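PDB 4O1N: superantigen-like protein from Staphylococcus aureus, which probably acts as a secreted virulence protease that cleaves host collagens and cytokines. Local coordinates for residues V85-E90 and N98-G103; P119-K124 and N204-E209. One frame throughout, in Å; residues are numbered along the deposited sequence.

Interaction 1. Residues V85-E90 and N98-G103; sequences VFILRE and NYSIGG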
loop_
_atom_site.group_PDB
_atom_site.type_symbol
_atom_site.label_atom_id
_atom_site.label_comp_id
_atom_site.label_asym_id
_atom_site.label_seq_id
_atom_site.Cartn_x
_atom_site.Cartn_y
_atom_site.Cartn_z
ATOM N N VAL A 85 -1.550 -8.873 -4.889
ATOM C CA VAL A 85 -0.226 -8.655 -4.415
ATOM C C VAL A 85 0.242 -7.235 -4.840
ATOM O O VAL A 85 -0.022 -6.775 -5.969
ATOM C CB VAL A 85 0.591 -9.824 -4.990
ATOM C CG1 VAL A 85 1.815 -9.361 -5.740
ATOM C CG2 VAL A 85 0.944 -10.800 -3.898
ATOM N N PHE A 86 0.886 -6.528 -3.924
ATOM C CA PHE A 86 1.447 -5.196 -4.177
ATOM C C PHE A 86 2.876 -5.191 -3.628
ATOM O O PHE A 86 3.102 -5.169 -2.416
ATOM C CB PHE A 86 0.593 -4.136 -3.486
ATOM C CG PHE A 86 0.910 -2.715 -3.888
ATOM C CD1 PHE A 86 0.133 -2.066 -4.858
ATOM C CD2 PHE A 86 1.944 -2.024 -3.286
ATOM C CE1 PHE A 86 0.406 -0.776 -5.236
ATOM C CE2 PHE A 86 2.222 -0.728 -3.649
ATOM C CZ PHE A 86 1.457 -0.105 -4.619
ATOM N N ILE A 87 3.831 -5.237 -4.547
ATOM C CA ILE A 87 5.202 -5.635 -4.255
ATOM C C ILE A 87 6.167 -4.498 -4.549
ATOM O O ILE A 87 6.153 -3.916 -5.627
ATOM C CB ILE A 87 5.609 -6.842 -5.136
ATOM C CG1 ILE A 87 4.985 -8.127 -4.607
ATOM C CG2 ILE A 87 7.120 -7.059 -5.155
ATOM C CD1 ILE A 87 5.011 -9.253 -5.618
ATOM N N LEU A 88 7.016 -4.216 -3.584
ATOM C CA LEU A 88 7.975 -3.144 -3.690
ATOM C C LEU A 88 9.283 -3.684 -3.136
ATOM O O LEU A 88 9.279 -4.332 -2.089
ATOM C CB LEU A 88 7.450 -1.934 -2.908
ATOM C CG LEU A 88 8.437 -0.784 -2.723
ATOM C CD1 LEU A 88 7.683 0.526 -2.496
ATOM C CD2 LEU A 88 9.404 -1.014 -1.579
ATOM N N ARG A 89 10.392 -3.456 -3.824
ATOM C CA ARG A 89 11.661 -4.072 -3.412
ATOM C C ARG A 89 12.349 -3.226 -2.337
ATOM O O ARG A 89 12.801 -2.086 -2.588
ATOM C CB ARG A 89 12.650 -4.202 -4.561
ATOM C CG ARG A 89 12.139 -4.547 -5.953
ATOM C CD ARG A 89 13.262 -4.313 -6.931
ATOM N NE ARG A 89 13.663 -5.573 -7.451
ATOM C CZ ARG A 89 14.846 -6.175 -7.373
ATOM N NH1 ARG A 89 15.950 -5.645 -6.877
ATOM N NH2 ARG A 89 14.898 -7.369 -7.907
ATOM N N GLU A 90 12.480 -3.775 -1.148
ATOM C CA GLU A 90 13.001 -2.954 -0.040
ATOM C C GLU A 90 14.364 -2.293 -0.277
ATOM O O GLU A 90 14.513 -1.078 -0.036
ATOM C CB GLU A 90 13.018 -3.733 1.270
ATOM C CG GLU A 90 11.642 -3.794 1.920
ATOM C CD GLU A 90 11.065 -2.422 2.254
ATOM O OE1 GLU A 90 11.739 -1.622 2.908
ATOM O OE2 GLU A 90 9.922 -2.130 1.880
ATOM N N ASN A 98 12.499 -10.346 -6.040
ATOM C CA ASN A 98 11.966 -9.196 -5.273
ATOM C C ASN A 98 11.744 -9.570 -3.779
ATOM O O ASN A 98 11.085 -10.573 -3.453
ATOM C CB ASN A 98 10.628 -8.656 -5.846
ATOM C CG ASN A 98 10.669 -8.360 -7.353
ATOM O OD1 ASN A 98 9.784 -8.788 -8.118
ATOM N ND2 ASN A 98 11.684 -7.651 -7.782
ATOM N N TYR A 99 12.278 -8.759 -2.880
ATOM C CA TYR A 99 12.051 -8.954 -1.463
ATOM C C TYR A 99 11.256 -7.757 -0.949
ATOM O O TYR A 99 11.803 -6.638 -0.849
ATOM C CB TYR A 99 13.367 -9.111 -0.703
ATOM C CG TYR A 99 14.124 -10.340 -1.114
ATOM C CD1 TYR A 99 13.782 -11.601 -0.613
ATOM C CD2 TYR A 99 15.120 -10.267 -2.062
ATOM C CE1 TYR A 99 14.462 -12.746 -1.011
ATOM C CE2 TYR A 99 15.785 -11.407 -2.487
ATOM C CZ TYR A 99 15.462 -12.641 -1.954
ATOM O OH TYR A 99 16.122 -13.761 -2.383
ATOM N N SER A 100 9.984 -8.026 -0.620
ATOM C CA SER A 100 9.030 -7.017 -0.233
ATOM C C SER A 100 8.404 -7.332 1.109
ATOM O O SER A 100 8.594 -8.400 1.670
ATOM C CB SER A 100 7.932 -6.910 -1.292
ATOM O OG SER A 100 7.143 -5.745 -1.114
ATOM N N ILE A 101 7.638 -6.379 1.609
ATOM C CA ILE A 101 6.979 -6.509 2.892
ATOM C C ILE A 101 5.497 -6.178 2.800
ATOM O O ILE A 101 5.124 -5.082 2.394
ATOM C CB ILE A 101 7.583 -5.564 3.916
ATOM C CG1 ILE A 101 9.020 -5.965 4.215
ATOM C CG2 ILE A 101 6.731 -5.587 5.174
ATOM C CD1 ILE A 101 9.870 -4.826 4.750
ATOM N N GLY A 102 4.674 -7.133 3.223
ATOM C CA GLY A 102 3.222 -6.949 3.298
ATOM C C GLY A 102 2.588 -6.847 1.928
ATOM O O GLY A 102 3.010 -7.509 0.979
ATOM N N GLY A 103 1.528 -6.054 1.856
ATOM C CA GLY A 103 0.875 -5.788 0.615
ATOM C C GLY A 103 0.180 -6.967 -0.019
ATOM O O GLY A 103 -0.046 -6.954 -1.241
HETATM O O HOH W 1 4.572 -7.038 -0.950
HETATM O O HOH W 2 8.496 -3.686 0.562
#
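Ser-100 points its hydroxyl at the Leu-88 carbonyl: OG, anti to its own backbone N (chi1 -167°), donates to Leu-88 O at 2.7 Å. It meets that carbonyl well off the C=O line, at 125°. One water is hydrogen-bonded to Ser-100 OG and the carbonyl oxygens of Phe-86 and Gly-102, bridging the two strands. At the far end Gly-103, with a positive phi and no side chain, lets its backbone come right up to Phe-86, whose N gives a bent bond (137° at the hydrogen) to Gly-103 O at 2.9 Å. Alongside, Ile-87 CG2 packs on Asn-98 CB at 3.9 Å.

The turn side is more open to solvent, with Glu-90 and Ile-101 partly exposed and Tyr-99 exposed. Glu-90 N still makes a nearly straight 3.0 Å bond to Tyr-99 O, and Ile-101 CD1 packs across Glu-90 CG at 3.5 Å, at about a right angle. The Glu-90 carboxylate goes to Tyr-30 and a second water.

This splayed hairpin of the OB-fold domain presses Ile-87 onto strands 36-38 and 61-66, and Phe-86 and Leu-88 onto helix 144-159.

Interaction 2. Residues P119-K124 and N204-E209; sequences PILEIK and NKILVE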
loop_
_atom_site.group_PDB
_atom_site.type_symbol
_atom_site.label_atom_id
_atom_site.label_comp_id
_atom_site.label_asym_id
_atom_site.label_seq_id
_atom_site.Cartn_x
_atom_site.Cartn_y
_atom_site.Cartn_z
ATOM N N PRO A 119 -14.169 7.778 -3.148
ATOM C CA PRO A 119 -14.315 8.595 -1.950
ATOM C C PRO A 119 -13.769 9.970 -2.220
ATOM O O PRO A 119 -13.147 10.186 -3.265
ATOM C CB PRO A 119 -13.421 7.895 -0.921
ATOM C CG PRO A 119 -12.301 7.381 -1.706
ATOM C CD PRO A 119 -12.835 7.156 -3.139
ATOM N N ILE A 120 -14.015 10.886 -1.289
ATOM C CA ILE A 120 -13.522 12.231 -1.420
ATOM C C ILE A 120 -12.037 12.236 -1.199
ATOM O O ILE A 120 -11.542 11.550 -0.346
ATOM C CB ILE A 120 -14.197 13.180 -0.425
ATOM C CG1 ILE A 120 -15.642 13.438 -0.855
ATOM C CG2 ILE A 120 -13.464 14.520 -0.353
ATOM C CD1 ILE A 120 -16.511 13.998 0.238
ATOM N N LEU A 121 -11.328 13.001 -2.008
ATOM C CA LEU A 121 -9.896 13.173 -1.828
ATOM C C LEU A 121 -9.604 14.691 -1.717
ATOM O O LEU A 121 -10.006 15.478 -2.587
ATOM C CB LEU A 121 -9.112 12.534 -2.982
ATOM C CG LEU A 121 -7.606 12.790 -2.980
ATOM C CD1 LEU A 121 -6.919 11.996 -1.876
ATOM C CD2 LEU A 121 -6.996 12.452 -4.331
ATOM N N GLU A 122 -8.907 15.069 -0.644
ATOM C CA GLU A 122 -8.567 16.439 -0.388
ATOM C C GLU A 122 -7.085 16.532 -0.072
ATOM O O GLU A 122 -6.580 15.814 0.788
ATOM C CB GLU A 122 -9.404 16.961 0.788
ATOM C CG GLU A 122 -9.204 18.432 1.134
ATOM C CD GLU A 122 -10.022 18.904 2.348
ATOM O OE1 GLU A 122 -10.707 18.073 3.002
ATOM O OE2 GLU A 122 -9.975 20.125 2.666
ATOM N N ILE A 123 -6.381 17.433 -0.732
ATOM C CA ILE A 123 -4.975 17.598 -0.444
ATOM C C ILE A 123 -4.712 19.040 -0.050
ATOM O O ILE A 123 -5.267 19.941 -0.666
ATOM C CB ILE A 123 -4.118 17.208 -1.641
ATOM C CG1 ILE A 123 -4.542 15.842 -2.168
ATOM C CG2 ILE A 123 -2.656 17.171 -1.235
ATOM C CD1 ILE A 123 -3.745 15.355 -3.347
ATOM N N LYS A 124 -3.873 19.234 0.978
ATOM C CA LYS A 124 -3.518 20.559 1.506
ATOM C C LYS A 124 -2.011 20.781 1.590
ATOM O O LYS A 124 -1.323 19.916 2.161
ATOM C CB LYS A 124 -4.024 20.678 2.932
ATOM C CG LYS A 124 -5.504 20.612 3.065
ATOM C CD LYS A 124 -5.928 21.206 4.395
ATOM C CE LYS A 124 -7.344 21.704 4.275
ATOM N NZ LYS A 124 -7.860 22.144 5.580
ATOM N N ASN A 204 -14.551 6.639 3.118
ATOM C CA ASN A 204 -15.415 7.782 2.893
ATOM C C ASN A 204 -14.593 8.934 2.428
ATOM O O ASN A 204 -15.001 9.657 1.525
ATOM C CB ASN A 204 -16.091 8.180 4.202
ATOM C CG ASN A 204 -16.999 9.400 4.056
ATOM O OD1 ASN A 204 -18.064 9.320 3.447
ATOM N ND2 ASN A 204 -16.591 10.521 4.628
ATOM N N LYS A 205 -13.451 9.149 3.071
ATOM C CA LYS A 205 -12.609 10.273 2.691
ATOM C C LYS A 205 -11.108 10.032 2.916
ATOM O O LYS A 205 -10.697 9.389 3.871
ATOM C CB LYS A 205 -13.044 11.520 3.466
ATOM C CG LYS A 205 -12.243 12.764 3.131
ATOM C CD LYS A 205 -12.800 13.995 3.830
ATOM C CE LYS A 205 -11.951 15.225 3.482
ATOM N NZ LYS A 205 -12.701 16.478 3.702
ATOM N N ILE A 206 -10.299 10.612 2.039
ATOM C CA ILE A 206 -8.868 10.617 2.229
ATOM C C ILE A 206 -8.384 12.033 2.224
ATOM O O ILE A 206 -8.627 12.754 1.255
ATOM C CB ILE A 206 -8.155 9.853 1.114
ATOM C CG1 ILE A 206 -8.433 8.363 1.272
ATOM C CG2 ILE A 206 -6.649 10.102 1.177
ATOM C CD1 ILE A 206 -8.193 7.597 0.009
ATOM N N LEU A 207 -7.713 12.396 3.315
ATOM C CA LEU A 207 -7.101 13.694 3.532
ATOM C C LEU A 207 -5.576 13.523 3.479
ATOM O O LEU A 207 -5.028 12.693 4.201
ATOM C CB LEU A 207 -7.490 14.216 4.953
ATOM C CG LEU A 207 -7.730 15.710 5.288
ATOM C CD1 LEU A 207 -7.454 15.976 6.756
ATOM C CD2 LEU A 207 -6.942 16.699 4.457
ATOM N N VAL A 208 -4.906 14.316 2.647
ATOM C CA VAL A 208 -3.446 14.423 2.677
ATOM C C VAL A 208 -3.048 15.876 3.006
ATOM O O VAL A 208 -3.258 16.763 2.183
ATOM C CB VAL A 208 -2.825 14.020 1.311
ATOM C CG1 VAL A 208 -1.312 14.229 1.293
ATOM C CG2 VAL A 208 -3.149 12.571 0.976
ATOM N N GLU A 209 -2.478 16.107 4.188
ATOM C CA GLU A 209 -1.972 17.425 4.576
ATOM C C GLU A 209 -0.453 17.484 4.416
ATOM O O GLU A 209 0.263 16.653 4.937
ATOM C CB GLU A 209 -2.347 17.731 6.035
ATOM C CG GLU A 209 -3.832 17.992 6.234
ATOM C CD GLU A 209 -4.269 17.907 7.682
ATOM O OE1 GLU A 209 -4.647 18.958 8.251
ATOM O OE2 GLU A 209 -4.241 16.791 8.240
#
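The carboxylate of Glu-122 takes Lys-205 NZ at OE1 and has Leu-207 CD2 over one face. The salt bridge is short, 2.6 Å from Lys-205 NZ to Glu-122 OE1, and the ammonium approaches nearly along the C-O axis. Both chains are stretched to reach it: Glu-122 has CG anti to the backbone N (chi1 -177°), and Lys-205 runs out fully extended. On the way Lys-205 CG slides past Ile-120 CB at 4.1 Å, giving the partly exposed side of the sheet a greasy stem beneath a charged tip. The other carboxylate oxygen, OE2, lies close to Asp-129 OD1; the lysine probably offsets some of that repulsion.

On the opposite side the side chains of the two strands are apolar and buried. There Leu-121 CD1 comes across Ile-206 CG2 at 3.6 Å, whereas Ile-123 and Val-208 stand side by side, with Ile-123 CG2 to Val-208 CB at 4.1 Å. Helix 144-159 lies over this side, with Leu-151 reaching both Leu-121 and Ile-206.

Between the two layers the backbones form a regular parallel ladder. Ile-120 and Glu-122 each both give and accept: Ile-206 N bonds to Ile-120 O at 2.8 Å, Glu-122 N to Ile-206 O, and Val-208 N to Glu-122 O at 2.9 Å; Lys-124 N continues the series to Val-208 O. The first rung is slacker, Ile-120 N to Asn-204 O at 3.2 Å with the donor tilted 30° from the carbonyl plane, where Asn-204 and Lys-205 form a classic beta bulge against strand 171-175. CA-H...O contacts fill in between the rungs.

A mixed sheet whose first and last strands run parallel side by side, packed on one long helix, is typical of the beta-grasp fold, here forming the C-terminal domain of the staphylococcal/streptococcal toxin family.

From the N terminus the chain first builds the OB-fold domain, where interaction 1 closes a short hairpin: only seven residues separate 85-90 from 98-103. Strand 98-106 then leads on to strand 120-125, the first partner of interaction 2. That contact closes a far larger loop, taking in helix 144-159 and strand 171-175 before strand 203-210 returns alongside. The two contacts follow in series, neither nesting nor crossing, on opposite sides of the chain's centre, with nearest atoms about 13 Å apart. Helix 144-159, lying within the larger loop, packs against both contacts and so ties the two domains together.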